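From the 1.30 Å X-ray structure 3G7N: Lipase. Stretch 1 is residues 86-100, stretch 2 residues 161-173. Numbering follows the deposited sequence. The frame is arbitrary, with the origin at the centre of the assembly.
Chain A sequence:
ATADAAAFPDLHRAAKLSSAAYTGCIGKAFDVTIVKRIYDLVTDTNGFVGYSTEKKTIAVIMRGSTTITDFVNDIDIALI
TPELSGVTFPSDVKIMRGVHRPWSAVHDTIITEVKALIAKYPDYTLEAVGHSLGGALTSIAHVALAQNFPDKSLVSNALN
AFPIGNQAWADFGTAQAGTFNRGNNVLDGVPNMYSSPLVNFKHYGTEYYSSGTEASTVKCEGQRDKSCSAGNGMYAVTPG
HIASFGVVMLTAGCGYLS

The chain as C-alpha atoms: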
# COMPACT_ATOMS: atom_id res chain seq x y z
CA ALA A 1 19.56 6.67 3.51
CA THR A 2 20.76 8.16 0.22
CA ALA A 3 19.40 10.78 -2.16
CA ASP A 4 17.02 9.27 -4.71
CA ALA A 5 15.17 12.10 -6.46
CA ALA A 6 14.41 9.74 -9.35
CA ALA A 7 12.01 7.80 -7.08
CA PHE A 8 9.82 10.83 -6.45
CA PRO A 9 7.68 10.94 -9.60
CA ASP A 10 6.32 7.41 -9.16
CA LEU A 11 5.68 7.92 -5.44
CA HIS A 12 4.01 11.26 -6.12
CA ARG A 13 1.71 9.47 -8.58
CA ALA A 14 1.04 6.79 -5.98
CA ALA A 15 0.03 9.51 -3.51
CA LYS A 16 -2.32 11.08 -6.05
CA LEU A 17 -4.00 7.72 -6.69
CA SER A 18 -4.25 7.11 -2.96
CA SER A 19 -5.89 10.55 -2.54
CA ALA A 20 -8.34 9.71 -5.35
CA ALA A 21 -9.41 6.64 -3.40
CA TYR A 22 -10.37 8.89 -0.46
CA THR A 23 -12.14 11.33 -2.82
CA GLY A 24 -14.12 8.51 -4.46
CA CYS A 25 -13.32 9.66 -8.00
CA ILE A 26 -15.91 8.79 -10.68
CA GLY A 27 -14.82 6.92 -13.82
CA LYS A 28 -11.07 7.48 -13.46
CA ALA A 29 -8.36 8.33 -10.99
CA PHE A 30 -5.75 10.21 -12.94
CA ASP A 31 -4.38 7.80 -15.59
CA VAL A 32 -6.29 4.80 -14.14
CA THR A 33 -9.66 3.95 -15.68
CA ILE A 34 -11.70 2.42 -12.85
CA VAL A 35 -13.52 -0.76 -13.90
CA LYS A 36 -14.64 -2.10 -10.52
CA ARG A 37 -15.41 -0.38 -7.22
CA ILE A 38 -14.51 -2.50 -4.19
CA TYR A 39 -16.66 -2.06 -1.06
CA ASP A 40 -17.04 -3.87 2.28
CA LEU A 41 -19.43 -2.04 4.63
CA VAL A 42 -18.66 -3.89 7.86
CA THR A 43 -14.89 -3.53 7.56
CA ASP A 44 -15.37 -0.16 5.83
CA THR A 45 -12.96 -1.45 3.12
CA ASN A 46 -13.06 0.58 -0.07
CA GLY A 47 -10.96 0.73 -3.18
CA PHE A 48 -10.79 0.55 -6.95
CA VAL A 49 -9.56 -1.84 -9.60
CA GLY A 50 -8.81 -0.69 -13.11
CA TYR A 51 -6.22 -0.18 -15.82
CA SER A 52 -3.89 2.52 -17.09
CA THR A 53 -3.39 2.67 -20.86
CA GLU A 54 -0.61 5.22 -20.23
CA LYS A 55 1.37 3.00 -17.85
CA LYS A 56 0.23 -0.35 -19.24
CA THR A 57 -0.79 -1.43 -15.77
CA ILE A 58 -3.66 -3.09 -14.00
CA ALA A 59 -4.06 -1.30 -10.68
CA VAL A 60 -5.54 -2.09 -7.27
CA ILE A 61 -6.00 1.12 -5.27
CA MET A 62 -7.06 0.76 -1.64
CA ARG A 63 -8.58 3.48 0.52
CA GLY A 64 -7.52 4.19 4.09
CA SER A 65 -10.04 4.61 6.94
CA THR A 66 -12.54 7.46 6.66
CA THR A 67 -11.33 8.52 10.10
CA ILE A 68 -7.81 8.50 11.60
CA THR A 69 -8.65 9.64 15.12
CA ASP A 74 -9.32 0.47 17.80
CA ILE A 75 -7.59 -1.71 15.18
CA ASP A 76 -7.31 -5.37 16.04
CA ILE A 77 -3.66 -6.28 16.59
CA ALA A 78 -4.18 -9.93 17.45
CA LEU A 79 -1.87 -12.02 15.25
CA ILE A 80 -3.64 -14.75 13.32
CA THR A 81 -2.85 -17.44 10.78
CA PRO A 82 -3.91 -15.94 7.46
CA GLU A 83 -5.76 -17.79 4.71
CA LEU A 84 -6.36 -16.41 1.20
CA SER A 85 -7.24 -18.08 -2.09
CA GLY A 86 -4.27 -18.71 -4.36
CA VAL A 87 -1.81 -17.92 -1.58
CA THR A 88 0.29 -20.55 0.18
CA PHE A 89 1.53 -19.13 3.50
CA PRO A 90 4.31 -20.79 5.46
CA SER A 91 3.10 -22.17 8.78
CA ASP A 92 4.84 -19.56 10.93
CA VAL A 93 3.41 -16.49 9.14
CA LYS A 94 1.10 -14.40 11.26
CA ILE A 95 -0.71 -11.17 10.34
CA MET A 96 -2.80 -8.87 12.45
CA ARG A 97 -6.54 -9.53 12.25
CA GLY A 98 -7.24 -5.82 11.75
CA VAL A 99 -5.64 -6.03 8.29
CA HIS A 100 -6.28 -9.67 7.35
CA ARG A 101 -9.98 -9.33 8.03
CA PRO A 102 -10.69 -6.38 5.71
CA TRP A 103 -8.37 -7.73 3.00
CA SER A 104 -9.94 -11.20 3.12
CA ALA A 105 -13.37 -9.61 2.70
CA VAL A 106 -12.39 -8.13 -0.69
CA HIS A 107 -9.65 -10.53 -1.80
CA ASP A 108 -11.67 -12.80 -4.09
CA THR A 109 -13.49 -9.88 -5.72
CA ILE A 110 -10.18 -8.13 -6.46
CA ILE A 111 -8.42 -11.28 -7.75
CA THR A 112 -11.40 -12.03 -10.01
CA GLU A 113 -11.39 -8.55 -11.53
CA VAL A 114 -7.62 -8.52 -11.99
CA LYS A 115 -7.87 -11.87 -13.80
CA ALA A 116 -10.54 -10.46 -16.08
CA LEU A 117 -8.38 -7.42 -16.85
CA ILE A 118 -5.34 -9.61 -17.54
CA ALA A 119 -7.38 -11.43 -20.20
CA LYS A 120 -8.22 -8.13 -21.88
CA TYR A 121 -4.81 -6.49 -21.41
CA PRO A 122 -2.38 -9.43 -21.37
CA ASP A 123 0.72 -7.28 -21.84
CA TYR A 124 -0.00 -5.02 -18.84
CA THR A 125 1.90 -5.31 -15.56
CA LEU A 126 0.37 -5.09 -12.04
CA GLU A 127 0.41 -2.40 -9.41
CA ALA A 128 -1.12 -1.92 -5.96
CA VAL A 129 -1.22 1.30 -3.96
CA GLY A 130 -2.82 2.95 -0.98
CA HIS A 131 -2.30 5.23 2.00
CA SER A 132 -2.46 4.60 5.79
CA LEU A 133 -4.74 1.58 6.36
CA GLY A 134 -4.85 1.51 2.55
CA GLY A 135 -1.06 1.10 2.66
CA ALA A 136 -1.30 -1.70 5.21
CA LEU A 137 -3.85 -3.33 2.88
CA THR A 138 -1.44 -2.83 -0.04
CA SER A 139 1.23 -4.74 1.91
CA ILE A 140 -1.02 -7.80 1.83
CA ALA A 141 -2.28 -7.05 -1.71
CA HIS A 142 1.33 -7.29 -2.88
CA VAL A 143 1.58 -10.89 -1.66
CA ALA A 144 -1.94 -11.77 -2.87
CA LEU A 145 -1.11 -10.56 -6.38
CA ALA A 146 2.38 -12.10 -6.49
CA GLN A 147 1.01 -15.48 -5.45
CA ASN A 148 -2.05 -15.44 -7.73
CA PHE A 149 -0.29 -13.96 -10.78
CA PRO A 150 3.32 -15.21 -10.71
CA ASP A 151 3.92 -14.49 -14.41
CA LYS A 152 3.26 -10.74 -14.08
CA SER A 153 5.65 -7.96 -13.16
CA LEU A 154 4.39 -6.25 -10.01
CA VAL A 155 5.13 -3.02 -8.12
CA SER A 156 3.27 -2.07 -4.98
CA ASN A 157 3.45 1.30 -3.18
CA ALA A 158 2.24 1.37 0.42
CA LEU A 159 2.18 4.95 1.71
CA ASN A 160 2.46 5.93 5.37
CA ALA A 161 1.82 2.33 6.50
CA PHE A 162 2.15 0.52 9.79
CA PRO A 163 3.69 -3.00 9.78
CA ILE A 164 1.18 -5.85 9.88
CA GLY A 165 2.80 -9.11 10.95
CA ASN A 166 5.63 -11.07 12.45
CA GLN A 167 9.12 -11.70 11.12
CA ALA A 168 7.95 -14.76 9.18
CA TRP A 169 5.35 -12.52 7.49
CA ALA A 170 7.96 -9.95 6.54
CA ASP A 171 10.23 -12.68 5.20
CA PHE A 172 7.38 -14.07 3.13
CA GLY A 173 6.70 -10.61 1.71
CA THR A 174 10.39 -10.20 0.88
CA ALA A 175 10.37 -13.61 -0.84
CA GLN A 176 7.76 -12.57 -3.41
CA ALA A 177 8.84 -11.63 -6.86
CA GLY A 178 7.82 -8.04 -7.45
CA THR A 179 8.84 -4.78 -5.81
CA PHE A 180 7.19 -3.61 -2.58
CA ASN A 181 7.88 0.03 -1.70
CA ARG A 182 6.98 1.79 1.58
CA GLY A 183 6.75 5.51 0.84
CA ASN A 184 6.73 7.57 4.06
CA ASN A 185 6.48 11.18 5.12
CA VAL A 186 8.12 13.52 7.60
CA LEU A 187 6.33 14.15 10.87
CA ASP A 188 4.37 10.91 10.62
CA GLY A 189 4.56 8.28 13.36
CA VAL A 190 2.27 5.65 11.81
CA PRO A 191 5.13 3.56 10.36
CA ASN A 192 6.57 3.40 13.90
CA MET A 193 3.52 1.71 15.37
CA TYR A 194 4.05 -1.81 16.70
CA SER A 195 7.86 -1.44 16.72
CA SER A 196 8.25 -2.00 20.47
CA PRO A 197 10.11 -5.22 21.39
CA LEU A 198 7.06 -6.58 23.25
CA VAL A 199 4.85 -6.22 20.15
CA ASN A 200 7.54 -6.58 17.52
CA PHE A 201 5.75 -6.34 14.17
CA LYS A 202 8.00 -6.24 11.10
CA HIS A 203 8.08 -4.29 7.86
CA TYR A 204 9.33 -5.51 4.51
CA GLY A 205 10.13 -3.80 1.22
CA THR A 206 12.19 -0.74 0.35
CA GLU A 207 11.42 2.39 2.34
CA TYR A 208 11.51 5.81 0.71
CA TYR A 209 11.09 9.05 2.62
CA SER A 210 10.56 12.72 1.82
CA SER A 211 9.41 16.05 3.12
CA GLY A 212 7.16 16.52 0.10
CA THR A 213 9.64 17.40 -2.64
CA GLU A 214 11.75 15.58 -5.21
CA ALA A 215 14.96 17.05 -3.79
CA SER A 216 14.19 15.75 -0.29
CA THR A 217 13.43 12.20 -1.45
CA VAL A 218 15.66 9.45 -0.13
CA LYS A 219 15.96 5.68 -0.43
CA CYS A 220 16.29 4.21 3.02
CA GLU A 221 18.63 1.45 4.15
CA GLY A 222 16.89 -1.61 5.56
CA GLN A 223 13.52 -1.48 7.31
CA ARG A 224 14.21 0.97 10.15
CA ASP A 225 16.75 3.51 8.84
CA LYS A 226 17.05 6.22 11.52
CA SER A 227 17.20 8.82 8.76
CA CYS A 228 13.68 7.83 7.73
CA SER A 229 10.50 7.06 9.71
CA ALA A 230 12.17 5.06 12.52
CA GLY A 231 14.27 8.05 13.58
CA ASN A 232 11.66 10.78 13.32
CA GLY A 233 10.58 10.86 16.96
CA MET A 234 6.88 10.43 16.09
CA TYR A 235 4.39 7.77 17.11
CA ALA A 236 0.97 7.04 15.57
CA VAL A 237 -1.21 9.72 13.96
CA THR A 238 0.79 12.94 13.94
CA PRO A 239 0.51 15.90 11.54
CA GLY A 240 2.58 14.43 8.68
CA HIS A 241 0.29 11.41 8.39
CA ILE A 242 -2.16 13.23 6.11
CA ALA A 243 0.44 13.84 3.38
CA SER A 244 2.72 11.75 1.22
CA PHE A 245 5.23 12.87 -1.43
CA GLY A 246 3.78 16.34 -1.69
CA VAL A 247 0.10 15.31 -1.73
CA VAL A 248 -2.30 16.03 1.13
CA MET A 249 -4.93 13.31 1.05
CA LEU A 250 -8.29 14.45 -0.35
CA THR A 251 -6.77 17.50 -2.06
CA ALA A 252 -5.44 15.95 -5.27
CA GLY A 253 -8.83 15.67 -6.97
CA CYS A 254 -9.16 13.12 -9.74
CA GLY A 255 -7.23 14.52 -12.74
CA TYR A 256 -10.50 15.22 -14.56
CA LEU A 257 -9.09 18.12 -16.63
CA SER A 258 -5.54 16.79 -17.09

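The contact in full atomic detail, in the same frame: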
# COMPACT_ATOMS: atom_id res chain seq x y z
N GLY A 86 -5.39 -18.83 -3.44
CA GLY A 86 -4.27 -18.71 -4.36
C GLY A 86 -2.97 -18.38 -3.68
O GLY A 86 -1.94 -18.26 -4.33
N VAL A 87 -3.02 -18.22 -2.35
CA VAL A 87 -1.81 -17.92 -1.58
C VAL A 87 -1.45 -19.11 -0.69
O VAL A 87 -2.32 -19.65 -0.00
CB VAL A 87 -2.00 -16.68 -0.67
CG1 VAL A 87 -0.73 -16.38 0.10
CG2 VAL A 87 -2.46 -15.48 -1.50
N THR A 88 -0.19 -19.51 -0.72
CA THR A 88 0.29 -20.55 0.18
C THR A 88 1.25 -19.94 1.22
O THR A 88 2.41 -19.69 0.93
CB THR A 88 0.98 -21.69 -0.59
OG1 THR A 88 0.07 -22.23 -1.55
CG2 THR A 88 1.39 -22.81 0.38
N PHE A 89 0.74 -19.74 2.43
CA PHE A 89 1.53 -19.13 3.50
C PHE A 89 2.34 -20.20 4.23
O PHE A 89 1.74 -21.17 4.72
CB PHE A 89 0.62 -18.44 4.53
CG PHE A 89 -0.04 -17.18 4.02
CD1 PHE A 89 0.66 -15.99 3.98
CD2 PHE A 89 -1.38 -17.18 3.70
CE1 PHE A 89 0.02 -14.80 3.60
CE2 PHE A 89 -2.04 -16.00 3.35
CZ PHE A 89 -1.34 -14.80 3.38
N PRO A 90 3.62 -19.91 4.52
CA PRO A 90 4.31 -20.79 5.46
C PRO A 90 3.63 -20.81 6.81
O PRO A 90 3.04 -19.80 7.24
CB PRO A 90 5.70 -20.16 5.57
CG PRO A 90 5.91 -19.52 4.21
CD PRO A 90 4.54 -19.02 3.80
N SER A 91 3.82 -21.91 7.54
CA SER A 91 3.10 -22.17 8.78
C SER A 91 3.31 -21.10 9.85
O SER A 91 2.50 -20.98 10.78
CB SER A 91 3.51 -23.54 9.35
OG SER A 91 4.87 -23.54 9.77
N ASP A 92 4.49 -20.50 9.87
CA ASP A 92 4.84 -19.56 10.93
C ASP A 92 4.38 -18.12 10.68
O ASP A 92 4.47 -17.28 11.56
CB ASP A 92 6.33 -19.62 11.29
CG ASP A 92 7.24 -19.38 10.10
OD1 ASP A 92 6.80 -19.54 8.94
OD2 ASP A 92 8.44 -19.14 10.33
N VAL A 93 3.82 -17.86 9.50
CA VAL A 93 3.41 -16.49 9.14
C VAL A 93 2.19 -16.11 9.95
O VAL A 93 1.21 -16.84 10.00
CB VAL A 93 3.07 -16.40 7.63
CG1 VAL A 93 2.30 -15.10 7.32
CG2 VAL A 93 4.33 -16.42 6.82
N LYS A 94 2.26 -14.93 10.57
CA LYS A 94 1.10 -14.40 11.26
C LYS A 94 0.91 -12.94 10.86
O LYS A 94 1.88 -12.20 10.76
CB LYS A 94 1.29 -14.46 12.78
CG LYS A 94 1.51 -15.88 13.35
CD LYS A 94 0.25 -16.70 13.23
CE LYS A 94 0.45 -18.11 13.78
NZ LYS A 94 0.67 -18.10 15.25
N ILE A 95 -0.35 -12.54 10.73
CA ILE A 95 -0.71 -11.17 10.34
C ILE A 95 -1.78 -10.69 11.30
O ILE A 95 -2.59 -11.47 11.80
CB ILE A 95 -1.28 -11.15 8.88
CG1 ILE A 95 -0.25 -11.70 7.88
CG2 ILE A 95 -1.74 -9.75 8.49
CD1 ILE A 95 -0.80 -11.84 6.45
N MET A 96 -1.80 -9.38 11.56
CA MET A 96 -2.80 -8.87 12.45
C MET A 96 -4.21 -9.00 11.87
O MET A 96 -4.43 -8.74 10.67
CB MET A 96 -2.48 -7.41 12.82
CG MET A 96 -2.40 -6.44 11.64
SD MET A 96 -1.80 -4.80 12.12
CE MET A 96 -3.30 -4.10 12.77
N ARG A 97 -5.18 -9.33 12.71
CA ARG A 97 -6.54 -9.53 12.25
C ARG A 97 -7.10 -8.25 11.65
O ARG A 97 -7.91 -8.28 10.73
CB ARG A 97 -7.43 -10.04 13.39
CG ARG A 97 -8.84 -10.37 12.93
CD ARG A 97 -9.75 -10.81 14.07
NE ARG A 97 -9.37 -12.12 14.60
CZ ARG A 97 -8.96 -12.32 15.85
NH1 ARG A 97 -8.83 -11.30 16.69
NH2 ARG A 97 -8.69 -13.55 16.27
N GLY A 98 -6.74 -7.10 12.23
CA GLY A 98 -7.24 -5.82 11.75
C GLY A 98 -6.88 -5.46 10.32
O GLY A 98 -7.46 -4.52 9.77
N VAL A 99 -5.93 -6.18 9.72
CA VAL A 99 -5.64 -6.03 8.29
C VAL A 99 -6.07 -7.26 7.51
O VAL A 99 -6.63 -7.14 6.42
CB VAL A 99 -4.16 -5.70 8.05
CG1 VAL A 99 -3.85 -5.58 6.56
CG2 VAL A 99 -3.81 -4.40 8.76
N HIS A 100 -5.81 -8.46 8.03
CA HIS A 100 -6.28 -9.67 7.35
C HIS A 100 -7.78 -9.69 7.15
O HIS A 100 -8.25 -10.11 6.09
CB HIS A 100 -5.80 -10.92 8.08
CG HIS A 100 -6.31 -12.20 7.47
ND1 HIS A 100 -5.72 -12.80 6.38
CD2 HIS A 100 -7.45 -12.88 7.70
CE1 HIS A 100 -6.41 -13.87 6.04
NE2 HIS A 100 -7.43 -13.99 6.88
N ALA A 161 2.40 3.56 5.97
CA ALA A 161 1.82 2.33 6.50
C ALA A 161 2.48 1.85 7.77
O ALA A 161 3.69 1.89 7.91
CB ALA A 161 1.87 1.23 5.46
N PHE A 162 1.66 1.28 8.65
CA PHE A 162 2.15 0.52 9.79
C PHE A 162 2.47 -0.92 9.36
O PHE A 162 1.93 -1.41 8.37
CB PHE A 162 1.12 0.55 10.93
CG PHE A 162 -0.27 0.16 10.51
CD1 PHE A 162 -0.68 -1.17 10.58
CD2 PHE A 162 -1.18 1.10 10.08
CE1 PHE A 162 -1.98 -1.53 10.27
CE2 PHE A 162 -2.48 0.74 9.74
CZ PHE A 162 -2.90 -0.57 9.90
N PRO A 163 3.38 -1.60 10.09
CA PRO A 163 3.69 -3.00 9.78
C PRO A 163 2.56 -3.90 10.27
O PRO A 163 1.79 -3.50 11.15
CB PRO A 163 4.97 -3.25 10.57
CG PRO A 163 4.76 -2.39 11.84
CD PRO A 163 4.07 -1.13 11.31
N ILE A 164 2.40 -5.08 9.65
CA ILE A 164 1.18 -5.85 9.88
C ILE A 164 1.37 -7.28 10.36
O ILE A 164 0.39 -8.01 10.48
CB ILE A 164 0.24 -5.87 8.66
CG1 ILE A 164 0.84 -6.63 7.47
CG2 ILE A 164 -0.06 -4.43 8.19
CD1 ILE A 164 -0.20 -6.98 6.40
N GLY A 165 2.60 -7.70 10.57
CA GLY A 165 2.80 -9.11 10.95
C GLY A 165 4.13 -9.35 11.60
O GLY A 165 4.93 -8.44 11.82
N ASN A 166 4.41 -10.65 11.77
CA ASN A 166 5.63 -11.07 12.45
C ASN A 166 6.79 -11.21 11.49
O ASN A 166 6.68 -10.87 10.31
CB ASN A 166 5.40 -12.36 13.24
CG ASN A 166 5.03 -13.55 12.36
OD1 ASN A 166 4.96 -13.47 11.13
ND2 ASN A 166 4.81 -14.70 13.01
N GLN A 167 7.96 -11.61 11.99
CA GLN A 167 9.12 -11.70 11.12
C GLN A 167 8.92 -12.70 9.97
O GLN A 167 9.37 -12.46 8.86
CB GLN A 167 10.38 -12.08 11.90
CG GLN A 167 11.66 -12.02 11.07
CD GLN A 167 12.06 -10.61 10.70
OE1 GLN A 167 12.24 -9.75 11.57
NE2 GLN A 167 12.14 -10.32 9.41
N ALA A 168 8.20 -13.78 10.24
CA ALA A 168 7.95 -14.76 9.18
C ALA A 168 7.09 -14.14 8.07
O ALA A 168 7.34 -14.35 6.89
CB ALA A 168 7.28 -16.01 9.75
N TRP A 169 6.15 -13.27 8.46
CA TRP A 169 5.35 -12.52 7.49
C TRP A 169 6.24 -11.63 6.63
O TRP A 169 6.19 -11.67 5.40
CB TRP A 169 4.30 -11.67 8.21
CG TRP A 169 3.90 -10.46 7.42
CD1 TRP A 169 4.25 -9.17 7.67
CD2 TRP A 169 3.17 -10.46 6.19
NE1 TRP A 169 3.77 -8.35 6.68
CE2 TRP A 169 3.08 -9.11 5.77
CE3 TRP A 169 2.57 -11.45 5.42
CZ2 TRP A 169 2.46 -8.75 4.57
CZ3 TRP A 169 1.98 -11.09 4.21
CH2 TRP A 169 1.89 -9.74 3.82
N ALA A 170 7.12 -10.87 7.28
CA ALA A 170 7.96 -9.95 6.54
C ALA A 170 8.87 -10.70 5.57
O ALA A 170 9.11 -10.27 4.44
CB ALA A 170 8.77 -9.07 7.49
N ASP A 171 9.36 -11.85 6.03
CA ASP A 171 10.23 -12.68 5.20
C ASP A 171 9.48 -13.23 3.99
O ASP A 171 10.03 -13.30 2.89
CB ASP A 171 10.82 -13.84 6.02
CG ASP A 171 11.80 -13.38 7.09
OD1 ASP A 171 12.33 -12.26 6.97
OD2 ASP A 171 12.14 -14.20 7.97
N PHE A 172 8.24 -13.61 4.21
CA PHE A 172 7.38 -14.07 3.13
C PHE A 172 7.10 -12.96 2.12
O PHE A 172 7.17 -13.17 0.91
CB PHE A 172 6.09 -14.66 3.66
CG PHE A 172 5.26 -15.35 2.63
CD1 PHE A 172 5.78 -16.43 1.91
CD2 PHE A 172 3.96 -14.94 2.37
CE1 PHE A 172 5.02 -17.06 0.94
CE2 PHE A 172 3.20 -15.58 1.41
CZ PHE A 172 3.71 -16.70 0.77
N GLY A 173 6.87 -11.74 2.61
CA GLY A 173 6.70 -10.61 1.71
C GLY A 173 7.96 -10.36 0.89
O GLY A 173 7.90 -10.20 -0.33

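A recurring principle is that one well-placed polar side chain can cap the start of a helix and, at the same time, tie that helix to a neighbouring segment. In this lipase, residues 161-173 illustrate it against residues 86-100.

The walk begins in an apolar setting. Phe162 points toward the other segment and meets it with the edge of its ring: Val99 CG2 lies 3.7 Å from Phe162 CE1, and Met96 SD lies 3.8 Å from Phe162 CE1, a sulfur-aromatic approach near the ring plane. Pro163 turns its side chain away and contributes little. Ile164 then works through both backbone and side chain. Its carbonyl accepts a short hydrogen bond from the backbone of the partner, Met96 N to Ile164 O at 2.8 Å, and Ile95 CA, 3.3 Å from Ile164 O, adds a CA-H...O contact. Its side chain packs against three residues, with Ile95 CG2 3.8 Å from Ile164 CD1, Met96 CG 4.0 Å from Ile164 CB and Val99 CG2 3.8 Å from Ile164 CG2.

At Gly165 the backbones come closest in register, forming a single beta bridge with Ile95 (CA to CA, 4.1 Å). The absence of a side chain matters here: an ideal CB would point toward the partner and sit 2.5 Å from Lys94 O, a clash.

Asn166 is the centre of the example. Its backbone continues the pairing, Asn166 N donating to Lys94 O at 3.1 Å, while its amide side chain uses both ends. Asn166 ND2 donates to Asp92 O at 3.0 Å, nearly linearly, and Asn166 OD1 accepts from Lys94 N at 3.1 Å. The same oxygen caps the helix that follows, taking a hydrogen bond from Trp169 N to Asn166 OD1 at 2.9 Å. One acceptor thus serves two backbone amides, one from each segment.

Beyond the cap, the helix presents a mainly apolar surface. Ala168 points toward the partner, its CB 4.2 Å from Val93 CG2, whereas Gln167 and Ala170 point away. The CA-to-CB bond of Trp169 points sideways, with Ile95 CD1 3.5 Å from Trp169 CE3 and Phe89 CE1 at the indole edge, 4.2 Å from Trp169 CZ3.

Phe172, one helical turn beyond Ala168, loses more area to the contact than any other residue. Pro90 CD sits over one face of its ring, 3.4 Å from Phe172 CD1, in a CH-pi contact; Val87 CG1 approaches the edge, 4.2 Å from Phe172 CE2; and the Phe89 ring meets it obliquely, the planes inclined at 49°.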